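Local coordinates for AtFKBP42 (Arabidopsis thaliana, PDB 2F4E), which probably catalyses cis-trans isomerisation of peptidyl-proline bonds, modulates substrate uptake by ABC transporters and regulates cell elongation and orientation, at residues A[36-41]-A[121-126]; A[75-78]-A[83-86]; A[130-135]-A[141-146]. All coordinates share one frame; numbering follows the deposited sequence.

Interaction 1: A[36-41]-A[121-126]; sequences VPPKVD and RALVHV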
ATOM      1  N   VAL A  36     -11.650  -3.627 -10.005  1.00 57.47           N
ATOM      2  CA  VAL A  36     -12.633  -3.009  -9.113  1.00 55.46           C
ATOM      3  C   VAL A  36     -12.128  -2.988  -7.668  1.00 53.77           C
ATOM      4  O   VAL A  36     -11.857  -4.031  -7.078  1.00 54.03           O
ATOM      5  CB  VAL A  36     -13.960  -3.796  -9.153  1.00 54.97           C
ATOM      6  CG1 VAL A  36     -14.958  -3.211  -8.195  1.00 54.42           C
ATOM      7  CG2 VAL A  36     -14.512  -3.817 -10.563  1.00 56.77           C
ATOM      8  N   PRO A  37     -11.993  -1.794  -7.078  1.00 52.81           N
ATOM      9  CA  PRO A  37     -11.515  -1.719  -5.692  1.00 53.19           C
ATOM     10  C   PRO A  37     -12.554  -2.351  -4.756  1.00 53.11           C
ATOM     11  O   PRO A  37     -13.657  -1.815  -4.590  1.00 54.46           O
ATOM     12  CB  PRO A  37     -11.338  -0.218  -5.472  1.00 50.26           C
ATOM     13  CG  PRO A  37     -12.386   0.383  -6.368  1.00 51.75           C
ATOM     14  CD  PRO A  37     -12.284  -0.456  -7.620  1.00 52.55           C
ATOM     15  N   PRO A  38     -12.216  -3.502  -4.144  1.00 53.73           N
ATOM     16  CA  PRO A  38     -13.087  -4.253  -3.223  1.00 52.63           C
ATOM     17  C   PRO A  38     -13.824  -3.422  -2.179  1.00 52.74           C
ATOM     18  O   PRO A  38     -13.242  -2.554  -1.531  1.00 49.71           O
ATOM     19  CB  PRO A  38     -12.138  -5.267  -2.579  1.00 52.88           C
ATOM     20  CG  PRO A  38     -10.750  -4.575  -2.696  1.00 52.73           C
ATOM     21  CD  PRO A  38     -10.826  -3.995  -4.080  1.00 53.58           C
ATOM     22  N   LYS A  39     -15.120  -3.683  -2.037  1.00 53.82           N
ATOM     23  CA  LYS A  39     -15.914  -2.976  -1.048  1.00 55.68           C
ATOM     24  C   LYS A  39     -15.624  -3.681   0.261  1.00 55.74           C
ATOM     25  O   LYS A  39     -15.558  -4.905   0.304  1.00 56.28           O
ATOM     26  CB  LYS A  39     -17.406  -3.069  -1.388  1.00 55.42           C
ATOM     27  N   VAL A  40     -15.400  -2.904   1.312  1.00 56.76           N
ATOM     28  CA  VAL A  40     -15.128  -3.440   2.638  1.00 57.85           C
ATOM     29  C   VAL A  40     -15.678  -2.439   3.650  1.00 59.44           C
ATOM     30  O   VAL A  40     -15.102  -1.365   3.865  1.00 59.64           O
ATOM     31  CB  VAL A  40     -13.625  -3.650   2.863  1.00 58.27           C
ATOM     32  CG1 VAL A  40     -13.362  -3.956   4.333  1.00 57.91           C
ATOM     33  CG2 VAL A  40     -13.137  -4.817   1.999  1.00 59.80           C
ATOM     34  N   ASP A  41     -16.800  -2.812   4.262  1.00 60.56           N
ATOM     35  CA  ASP A  41     -17.490  -1.962   5.224  1.00 63.33           C
ATOM     36  C   ASP A  41     -16.779  -1.681   6.547  1.00 62.99           C
ATOM     37  O   ASP A  41     -16.690  -0.525   6.966  1.00 63.94           O
ATOM     38  CB  ASP A  41     -18.888  -2.526   5.475  1.00 65.50           C
ATOM     39  CG  ASP A  41     -19.652  -2.745   4.175  1.00 68.81           C
ATOM     40  OD1 ASP A  41     -19.457  -1.922   3.243  1.00 70.56           O
ATOM     41  OD2 ASP A  41     -20.435  -3.721   4.086  1.00 70.94           O
ATOM     42  N   ARG A 121      -3.925  -9.456   2.977  1.00 35.76           N
ATOM     43  CA  ARG A 121      -4.433  -8.645   1.887  1.00 37.04           C
ATOM     44  C   ARG A 121      -5.288  -7.564   2.535  1.00 36.68           C
ATOM     45  O   ARG A 121      -6.188  -7.875   3.312  1.00 39.09           O
ATOM     46  CB  ARG A 121      -5.273  -9.519   0.961  1.00 38.63           C
ATOM     47  CG  ARG A 121      -5.580  -8.908  -0.383  1.00 44.63           C
ATOM     48  CD  ARG A 121      -5.881 -10.020  -1.385  1.00 49.93           C
ATOM     49  NE  ARG A 121      -6.124  -9.503  -2.731  1.00 52.51           N
ATOM     50  CZ  ARG A 121      -6.184 -10.258  -3.830  1.00 56.40           C
ATOM     51  NH1 ARG A 121      -6.004 -11.575  -3.751  1.00 56.18           N
ATOM     52  NH2 ARG A 121      -6.478  -9.707  -5.008  1.00 54.84           N
ATOM     53  N   ALA A 122      -5.001  -6.301   2.234  1.00 33.39           N
ATOM     54  CA  ALA A 122      -5.753  -5.210   2.833  1.00 31.74           C
ATOM     55  C   ALA A 122      -5.856  -3.973   1.974  1.00 32.75           C
ATOM     56  O   ALA A 122      -5.170  -3.836   0.961  1.00 31.41           O
ATOM     57  CB  ALA A 122      -5.135  -4.832   4.159  1.00 33.04           C
ATOM     58  N   LEU A 123      -6.738  -3.075   2.391  1.00 29.39           N
ATOM     59  CA  LEU A 123      -6.932  -1.806   1.706  1.00 27.72           C
ATOM     60  C   LEU A 123      -6.160  -0.772   2.505  1.00 28.83           C
ATOM     61  O   LEU A 123      -6.212  -0.769   3.735  1.00 28.97           O
ATOM     62  CB  LEU A 123      -8.406  -1.426   1.685  1.00 28.75           C
ATOM     63  CG  LEU A 123      -9.371  -2.303   0.882  1.00 31.66           C
ATOM     64  CD1 LEU A 123     -10.773  -1.671   0.932  1.00 30.80           C
ATOM     65  CD2 LEU A 123      -8.887  -2.439  -0.571  1.00 28.74           C
ATOM     66  N   VAL A 124      -5.422   0.089   1.820  1.00 26.67           N
ATOM     67  CA  VAL A 124      -4.659   1.106   2.515  1.00 25.91           C
ATOM     68  C   VAL A 124      -5.021   2.483   1.981  1.00 29.95           C
ATOM     69  O   VAL A 124      -4.841   2.789   0.794  1.00 28.87           O
ATOM     70  CB  VAL A 124      -3.127   0.874   2.378  1.00 28.08           C
ATOM     71  CG1 VAL A 124      -2.385   1.834   3.280  1.00 19.04           C
ATOM     72  CG2 VAL A 124      -2.768  -0.558   2.720  1.00 25.58           C
ATOM     73  N   HIS A 125      -5.537   3.303   2.887  1.00 27.21           N
ATOM     74  CA  HIS A 125      -5.956   4.655   2.582  1.00 28.23           C
ATOM     75  C   HIS A 125      -4.818   5.578   2.926  1.00 31.46           C
ATOM     76  O   HIS A 125      -4.428   5.700   4.084  1.00 30.98           O
ATOM     77  CB  HIS A 125      -7.202   4.984   3.392  1.00 30.60           C
ATOM     78  CG  HIS A 125      -8.326   4.043   3.141  1.00 29.35           C
ATOM     79  ND1 HIS A 125      -9.183   4.169   2.062  1.00 30.38           N
ATOM     80  CD2 HIS A 125      -8.720   2.924   3.791  1.00 31.93           C
ATOM     81  CE1 HIS A 125     -10.044   3.179   2.067  1.00 31.74           C
ATOM     82  NE2 HIS A 125      -9.787   2.402   3.111  1.00 30.61           N
ATOM     83  N   VAL A 126      -4.294   6.239   1.904  1.00 30.73           N
ATOM     84  CA  VAL A 126      -3.157   7.119   2.075  1.00 33.45           C
ATOM     85  C   VAL A 126      -3.381   8.571   1.682  1.00 35.08           C
ATOM     86  O   VAL A 126      -3.776   8.872   0.555  1.00 32.42           O
ATOM     87  CB  VAL A 126      -1.965   6.584   1.268  1.00 31.63           C
ATOM     88  CG1 VAL A 126      -0.753   7.472   1.481  1.00 33.76           C
ATOM     89  CG2 VAL A 126      -1.693   5.140   1.652  1.00 34.89           C
TER
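L123 reaches out from an inner strand of the FKBP-type antiparallel sheet and meets P38 and V40 of the N-terminal loop. Strand 121-126 lies between strands 51-55 and 149-158, and segment 36-41 runs past it ahead of strand 45-48. No hydrogen bond links the two segments. Their contact depends on the two branches of one leucine.

The side chain of L123 can be followed outward. CB points toward the loop, and CG stands anti to the carbonyl carbon (chi1 -66°). CB and CG stay farther back; the two methyls make the close contacts. CD2 packs against the P38 ring, with CG of P38 the nearest atom at 3.5 Å. L123 CD1 lies between the P38 carbonyl and V40, 3.6 Å from P38 O and 4.0 Å from V40 CB. The leucine slides past both side chains in the opposite direction to theirs.

The P38 ring also touches E152 of strand 149-158 and I56 of a loop. Q54 pairs with L123 through the backbone and also holds the loop: its NE2 is hydrogen-bonded to V40 O. The CG2 methyl of V40 completes the leucine contact, 4.1 Å from L123 CD1.

Interaction 2: A[75-78]-A[83-86]; sequences RAWT and HKFE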
ATOM      1  N   ARG A  75      -2.633  -2.825  -6.158  1.00 29.58           N
ATOM      2  CA  ARG A  75      -3.324  -2.001  -7.140  1.00 30.80           C
ATOM      3  C   ARG A  75      -3.454  -0.642  -6.486  1.00 28.32           C
ATOM      4  O   ARG A  75      -3.557  -0.548  -5.261  1.00 31.93           O
ATOM      5  CB  ARG A  75      -4.716  -2.542  -7.460  1.00 28.36           C
ATOM      6  CG  ARG A  75      -4.725  -3.884  -8.147  1.00 30.12           C
ATOM      7  CD  ARG A  75      -6.129  -4.244  -8.601  1.00 30.82           C
ATOM      8  NE  ARG A  75      -6.165  -5.548  -9.251  1.00 30.80           N
ATOM      9  CZ  ARG A  75      -6.308  -6.711  -8.625  1.00 33.72           C
ATOM     10  NH1 ARG A  75      -6.448  -6.757  -7.306  1.00 30.36           N
ATOM     11  NH2 ARG A  75      -6.274  -7.836  -9.328  1.00 34.66           N
ATOM     12  N   ALA A  76      -3.434   0.410  -7.287  1.00 28.08           N
ATOM     13  CA  ALA A  76      -3.551   1.744  -6.737  1.00 27.18           C
ATOM     14  C   ALA A  76      -4.603   2.530  -7.496  1.00 27.32           C
ATOM     15  O   ALA A  76      -4.666   2.485  -8.727  1.00 29.82           O
ATOM     16  CB  ALA A  76      -2.214   2.450  -6.792  1.00 29.54           C
ATOM     17  N   TRP A  77      -5.428   3.250  -6.751  1.00 28.90           N
ATOM     18  CA  TRP A  77      -6.508   4.038  -7.327  1.00 33.78           C
ATOM     19  C   TRP A  77      -6.501   5.425  -6.697  1.00 37.09           C
ATOM     20  O   TRP A  77      -6.286   5.562  -5.486  1.00 37.59           O
ATOM     21  CB  TRP A  77      -7.864   3.407  -6.992  1.00 31.33           C
ATOM     22  CG  TRP A  77      -8.229   2.147  -7.687  1.00 34.84           C
ATOM     23  CD1 TRP A  77      -8.789   2.030  -8.926  1.00 34.73           C
ATOM     24  CD2 TRP A  77      -8.115   0.819  -7.169  1.00 34.01           C
ATOM     25  NE1 TRP A  77      -9.033   0.715  -9.212  1.00 36.01           N
ATOM     26  CE2 TRP A  77      -8.628  -0.052  -8.152  1.00 32.51           C
ATOM     27  CE3 TRP A  77      -7.629   0.279  -5.969  1.00 35.93           C
ATOM     28  CZ2 TRP A  77      -8.670  -1.430  -7.975  1.00 32.43           C
ATOM     29  CZ3 TRP A  77      -7.674  -1.090  -5.796  1.00 33.19           C
ATOM     30  CH2 TRP A  77      -8.191  -1.930  -6.795  1.00 33.82           C
ATOM     31  N   THR A  78      -6.729   6.451  -7.509  1.00 37.43           N
ATOM     32  CA  THR A  78      -6.826   7.808  -6.994  1.00 41.27           C
ATOM     33  C   THR A  78      -8.230   7.812  -6.402  1.00 41.59           C
ATOM     34  O   THR A  78      -9.179   7.335  -7.029  1.00 38.70           O
ATOM     35  CB  THR A  78      -6.770   8.860  -8.102  1.00 41.32           C
ATOM     36  OG1 THR A  78      -7.596   8.458  -9.204  1.00 42.45           O
ATOM     37  CG2 THR A  78      -5.338   9.051  -8.583  1.00 41.81           C
ATOM     38  N   HIS A  83      -9.599   6.035 -10.476  1.00 52.26           N
ATOM     39  CA  HIS A  83      -8.835   5.578 -11.630  1.00 50.09           C
ATOM     40  C   HIS A  83      -7.710   4.661 -11.176  1.00 46.70           C
ATOM     41  O   HIS A  83      -6.955   5.001 -10.264  1.00 45.03           O
ATOM     42  CB  HIS A  83      -8.245   6.777 -12.373  1.00 53.48           C
ATOM     43  CG  HIS A  83      -7.118   6.430 -13.298  1.00 56.52           C
ATOM     44  ND1 HIS A  83      -5.850   6.948 -13.149  1.00 57.05           N
ATOM     45  CD2 HIS A  83      -7.073   5.615 -14.381  1.00 56.96           C
ATOM     46  CE1 HIS A  83      -5.069   6.469 -14.104  1.00 58.72           C
ATOM     47  NE2 HIS A  83      -5.785   5.658 -14.864  1.00 59.31           N
ATOM     48  N   LYS A  84      -7.594   3.506 -11.819  1.00 43.27           N
ATOM     49  CA  LYS A  84      -6.541   2.554 -11.482  1.00 42.33           C
ATOM     50  C   LYS A  84      -5.285   2.921 -12.270  1.00 40.63           C
ATOM     51  O   LYS A  84      -5.251   2.784 -13.494  1.00 43.07           O
ATOM     52  CB  LYS A  84      -6.978   1.128 -11.838  1.00 42.49           C
ATOM     53  CG  LYS A  84      -6.188   0.041 -11.147  1.00 40.61           C
ATOM     54  CD  LYS A  84      -6.575  -1.346 -11.643  1.00 41.44           C
ATOM     55  CE  LYS A  84      -6.094  -1.578 -13.068  1.00 40.47           C
ATOM     56  NZ  LYS A  84      -6.216  -2.996 -13.502  1.00 41.09           N
ATOM     57  N   PHE A  85      -4.251   3.382 -11.575  1.00 37.59           N
ATOM     58  CA  PHE A  85      -3.019   3.758 -12.255  1.00 35.98           C
ATOM     59  C   PHE A  85      -1.862   2.800 -11.973  1.00 37.10           C
ATOM     60  O   PHE A  85      -0.729   3.032 -12.399  1.00 38.57           O
ATOM     61  CB  PHE A  85      -2.642   5.192 -11.880  1.00 34.57           C
ATOM     62  CG  PHE A  85      -2.250   5.371 -10.442  1.00 31.87           C
ATOM     63  CD1 PHE A  85      -0.939   5.176 -10.033  1.00 31.38           C
ATOM     64  CD2 PHE A  85      -3.197   5.749  -9.496  1.00 32.01           C
ATOM     65  CE1 PHE A  85      -0.566   5.376  -8.698  1.00 32.85           C
ATOM     66  CE2 PHE A  85      -2.840   5.951  -8.163  1.00 34.76           C
ATOM     67  CZ  PHE A  85      -1.521   5.760  -7.758  1.00 35.84           C
ATOM     68  N   GLU A  86      -2.149   1.719 -11.259  1.00 38.75           N
ATOM     69  CA  GLU A  86      -1.121   0.722 -10.950  1.00 37.57           C
ATOM     70  C   GLU A  86      -1.817  -0.602 -10.629  1.00 36.12           C
ATOM     71  O   GLU A  86      -2.847  -0.608  -9.952  1.00 34.12           O
ATOM     72  CB  GLU A  86      -0.282   1.183  -9.757  1.00 41.85           C
ATOM     73  CG  GLU A  86       1.225   1.006  -9.928  1.00 49.70           C
ATOM     74  CD  GLU A  86       1.993   2.337  -9.954  1.00 53.39           C
ATOM     75  OE1 GLU A  86       1.642   3.229 -10.753  1.00 55.78           O
ATOM     76  OE2 GLU A  86       2.961   2.508  -9.182  1.00 55.77           O
TER
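A76 and W77 each set an apolar surface against the returning strand of a beta hairpin, strand 69-78 with strand 84-87. The methyl of A76 sits over one face of the F85 ring, displaced toward its rim. CB of A76 is 3.5 Å from CZ of F85, and the contact is a CH-pi interaction. F85 holds this pose because its CG stands between the backbone N and the carbonyl carbon (chi1 67°), which turns the ring back across the hairpin. T78 N lies at the ring edge, near its plane.

In the second pair the ring comes from the first strand: W77 receives the aliphatic chain of K84. K84 crosses the indole obliquely, with its CG over the five-membered ring, 3.9 Å from that centroid. K84 CB is 3.4 Å from W77 NE1. The chain then bends at chi3 (70°), and NZ forms a salt bridge with D87. R75 NE binds the same carboxylate oxygen, so D87 probably offsets the two like charges. R75 NH1 makes a further salt bridge with E152.

Three backbone bonds fix the strands. T78 N donates to H83 O at 3.1 Å, F85 N to A76 O at 3.0 Å, and A76 N to E86 O at 2.9 Å. A76 thus bonds through both its carbonyl and its N-H.

On its other side, strand 69-78 pairs with strand 149-158 through R75 with E152 and W77 with L150. F85 also packs on L149 of that strand and on P141 of a loop.

Interaction 3: A[130-135]-A[141-146]; sequences LAYGKE and PNVPPM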
ATOM      1  N   LEU A 130       1.573  11.652   1.921  1.00 38.27           N
ATOM      2  CA  LEU A 130       2.475  10.513   1.918  1.00 38.35           C
ATOM      3  C   LEU A 130       2.520   9.807   0.556  1.00 38.27           C
ATOM      4  O   LEU A 130       3.077   8.718   0.433  1.00 39.64           O
ATOM      5  CB  LEU A 130       2.055   9.548   3.031  1.00 36.26           C
ATOM      6  CG  LEU A 130       2.007  10.191   4.430  1.00 37.12           C
ATOM      7  CD1 LEU A 130       1.517   9.206   5.449  1.00 35.42           C
ATOM      8  CD2 LEU A 130       3.382  10.694   4.826  1.00 36.32           C
ATOM      9  N   ALA A 131       1.950  10.439  -0.466  1.00 38.06           N
ATOM     10  CA  ALA A 131       1.912   9.866  -1.813  1.00 36.40           C
ATOM     11  C   ALA A 131       2.640  10.739  -2.842  1.00 37.18           C
ATOM     12  O   ALA A 131       3.846  10.939  -2.744  1.00 36.48           O
ATOM     13  CB  ALA A 131       0.477   9.665  -2.228  1.00 36.70           C
ATOM     14  N   TYR A 132       1.909  11.254  -3.829  1.00 36.70           N
ATOM     15  CA  TYR A 132       2.503  12.105  -4.862  1.00 38.83           C
ATOM     16  C   TYR A 132       2.435  13.593  -4.487  1.00 40.05           C
ATOM     17  O   TYR A 132       2.673  14.473  -5.316  1.00 42.45           O
ATOM     18  CB  TYR A 132       1.813  11.849  -6.205  1.00 39.33           C
ATOM     19  CG  TYR A 132       2.288  10.584  -6.880  1.00 39.36           C
ATOM     20  CD1 TYR A 132       3.474  10.570  -7.612  1.00 41.66           C
ATOM     21  CD2 TYR A 132       1.593   9.386  -6.729  1.00 40.93           C
ATOM     22  CE1 TYR A 132       3.965   9.383  -8.173  1.00 42.72           C
ATOM     23  CE2 TYR A 132       2.070   8.196  -7.280  1.00 40.75           C
ATOM     24  CZ  TYR A 132       3.257   8.200  -8.000  1.00 41.92           C
ATOM     25  OH  TYR A 132       3.756   7.026  -8.524  1.00 42.98           O
ATOM     26  N   GLY A 133       2.092  13.848  -3.231  1.00 38.69           N
ATOM     27  CA  GLY A 133       2.035  15.199  -2.696  1.00 39.05           C
ATOM     28  C   GLY A 133       1.319  16.336  -3.402  1.00 40.26           C
ATOM     29  O   GLY A 133       0.430  16.145  -4.229  1.00 39.66           O
ATOM     30  N   LYS A 134       1.731  17.543  -3.031  1.00 41.41           N
ATOM     31  CA  LYS A 134       1.182  18.791  -3.543  1.00 44.28           C
ATOM     32  C   LYS A 134       0.993  18.871  -5.047  1.00 43.74           C
ATOM     33  O   LYS A 134      -0.057  19.262  -5.514  1.00 45.22           O
ATOM     34  CB  LYS A 134       2.068  19.957  -3.095  1.00 44.58           C
ATOM     35  CG  LYS A 134       1.344  21.087  -2.388  1.00 47.96           C
ATOM     36  CD  LYS A 134       2.332  21.874  -1.555  1.00 48.64           C
ATOM     37  CE  LYS A 134       3.055  20.935  -0.561  1.00 51.81           C
ATOM     38  NZ  LYS A 134       4.124  21.605   0.230  1.00 52.58           N
ATOM     39  N   GLU A 135       2.018  18.488  -5.807  1.00 46.05           N
ATOM     40  CA  GLU A 135       1.990  18.570  -7.276  1.00 47.87           C
ATOM     41  C   GLU A 135       1.462  17.348  -8.002  1.00 45.83           C
ATOM     42  O   GLU A 135       1.115  17.444  -9.176  1.00 45.94           O
ATOM     43  CB  GLU A 135       3.392  18.917  -7.812  1.00 52.09           C
ATOM     44  CG  GLU A 135       3.960  20.177  -7.310  1.00 56.18           C
ATOM     45  CD  GLU A 135       5.371  20.416  -7.925  1.00 59.53           C
ATOM     46  OE1 GLU A 135       6.049  19.422  -8.353  1.00 60.37           O
ATOM     47  OE2 GLU A 135       5.813  21.594  -7.940  1.00 59.68           O
ATOM     48  N   PRO A 141       2.869   7.293 -13.570  1.00 38.49           N
ATOM     49  CA  PRO A 141       1.444   7.534 -13.764  1.00 37.31           C
ATOM     50  C   PRO A 141       1.040   9.009 -13.693  1.00 37.83           C
ATOM     51  O   PRO A 141       1.794   9.872 -13.237  1.00 37.35           O
ATOM     52  CB  PRO A 141       0.830   6.725 -12.636  1.00 37.35           C
ATOM     53  CG  PRO A 141       1.742   7.058 -11.522  1.00 38.23           C
ATOM     54  CD  PRO A 141       3.134   6.986 -12.151  1.00 37.29           C
ATOM     55  N   ASN A 142      -0.166   9.287 -14.158  1.00 37.79           N
ATOM     56  CA  ASN A 142      -0.676  10.640 -14.099  1.00 38.34           C
ATOM     57  C   ASN A 142      -1.513  10.703 -12.830  1.00 37.14           C
ATOM     58  O   ASN A 142      -2.583  10.106 -12.759  1.00 36.88           O
ATOM     59  CB  ASN A 142      -1.536  10.963 -15.322  1.00 38.97           C
ATOM     60  CG  ASN A 142      -2.436  12.173 -15.102  1.00 41.88           C
ATOM     61  OD1 ASN A 142      -3.655  12.038 -15.042  1.00 44.86           O
ATOM     62  ND2 ASN A 142      -1.838  13.356 -14.982  1.00 43.43           N
ATOM     63  N   VAL A 143      -0.999  11.389 -11.816  1.00 36.81           N
ATOM     64  CA  VAL A 143      -1.714  11.533 -10.559  1.00 36.58           C
ATOM     65  C   VAL A 143      -1.913  13.008 -10.289  1.00 36.68           C
ATOM     66  O   VAL A 143      -0.951  13.770 -10.285  1.00 35.13           O
ATOM     67  CB  VAL A 143      -0.933  10.920  -9.375  1.00 36.54           C
ATOM     68  CG1 VAL A 143      -1.650  11.226  -8.067  1.00 34.98           C
ATOM     69  CG2 VAL A 143      -0.802   9.426  -9.562  1.00 35.17           C
ATOM     70  N   PRO A 144      -3.173  13.432 -10.083  1.00 37.74           N
ATOM     71  CA  PRO A 144      -3.521  14.831  -9.807  1.00 37.58           C
ATOM     72  C   PRO A 144      -2.869  15.343  -8.532  1.00 37.01           C
ATOM     73  O   PRO A 144      -2.401  14.564  -7.709  1.00 36.15           O
ATOM     74  CB  PRO A 144      -5.043  14.787  -9.677  1.00 38.42           C
ATOM     75  CG  PRO A 144      -5.427  13.677 -10.590  1.00 38.71           C
ATOM     76  CD  PRO A 144      -4.393  12.625 -10.263  1.00 38.93           C
ATOM     77  N   PRO A 145      -2.813  16.668  -8.367  1.00 38.69           N
ATOM     78  CA  PRO A 145      -2.217  17.274  -7.176  1.00 37.66           C
ATOM     79  C   PRO A 145      -3.060  16.950  -5.936  1.00 37.73           C
ATOM     80  O   PRO A 145      -4.277  16.839  -6.023  1.00 36.98           O
ATOM     81  CB  PRO A 145      -2.237  18.764  -7.511  1.00 39.59           C
ATOM     82  CG  PRO A 145      -2.098  18.780  -8.991  1.00 39.36           C
ATOM     83  CD  PRO A 145      -3.044  17.684  -9.408  1.00 39.56           C
ATOM     84  N   MET A 146      -2.403  16.782  -4.792  1.00 39.13           N
ATOM     85  CA  MET A 146      -3.082  16.484  -3.534  1.00 38.74           C
ATOM     86  C   MET A 146      -4.168  15.427  -3.724  1.00 36.39           C
ATOM     87  O   MET A 146      -5.298  15.585  -3.274  1.00 33.40           O
ATOM     88  CB  MET A 146      -3.680  17.774  -2.948  1.00 41.54           C
ATOM     89  CG  MET A 146      -2.665  18.922  -2.842  1.00 46.03           C
ATOM     90  SD  MET A 146      -3.311  20.512  -2.229  1.00 51.50           S
ATOM     91  CE  MET A 146      -4.673  20.786  -3.404  1.00 49.64           C
TER
HETATM   92  O   HOH W   1      -0.936  13.868  -5.134  1.00 26.67           O
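P141 meets the hydroxyl end of Y132 within the long loop between strands 121-126 and 149-158. This loop probably corresponds to the 80s loop of FKBPs, which flanks the active-site pocket in that family. The peptide bond before P141 is cis. CG of P141 lies 3.6 Å from Y132 OH, and the proline comes in at a slant to the tyrosine side chain.

V143 comes next, at about a right angle to Y132. V143 CG2 is 3.7 Å from Y132 CD2 in an off-centre CH-pi contact. CG1 stands anti to the backbone N (chi1 174°) and reaches back toward Y132 CB, so both methyls rest on the tyrosine. With an alanine in place of Y132, P141 and V143 would probably lose the ring they pack on, and a gap would be likely between the two limbs of the loop.

At P144 the contact turns polar. A water donates to P144 O at 3.0 Å and to G133 O at 2.8 Å, bridging the two carbonyls. P145 lies alongside the opposite backbone, its CG 3.5 Å from E135 O. M146 then closes the loop: its N donates to G133 O at 3.0 Å, with an angle of 150° at the hydrogen. G133 itself has phi 49°, a backbone shape that glycine adopts readily.

Across the two segments, the G133-M146 end is joined by one hydrogen bond and a water bridge, while Y132 meets P141 and V143 through apolar contacts. G133 O is the shared acceptor, taking both the N-H of M146 and the water.

Interactions 1 and 2 both reach the main sheet and are partly buried; interaction 3 is a surface contact in a loop. The chemistry follows this order. Interaction 1 lays a loop on a strand through apolar contacts, without a hydrogen bond. Interaction 2 joins two neighbouring strands, where backbone bonds and ring contacts act together. Interaction 3 combines one direct hydrogen bond and a water bridge with packing round a tyrosine. Interaction 2 touches both others: its W77 packs on P37 of segment 36-41, and its F85 packs on P141 and Y132 of interaction 3. Interactions 1 and 3 do not touch, although their segments 121-126 and 130-135 are close in sequence.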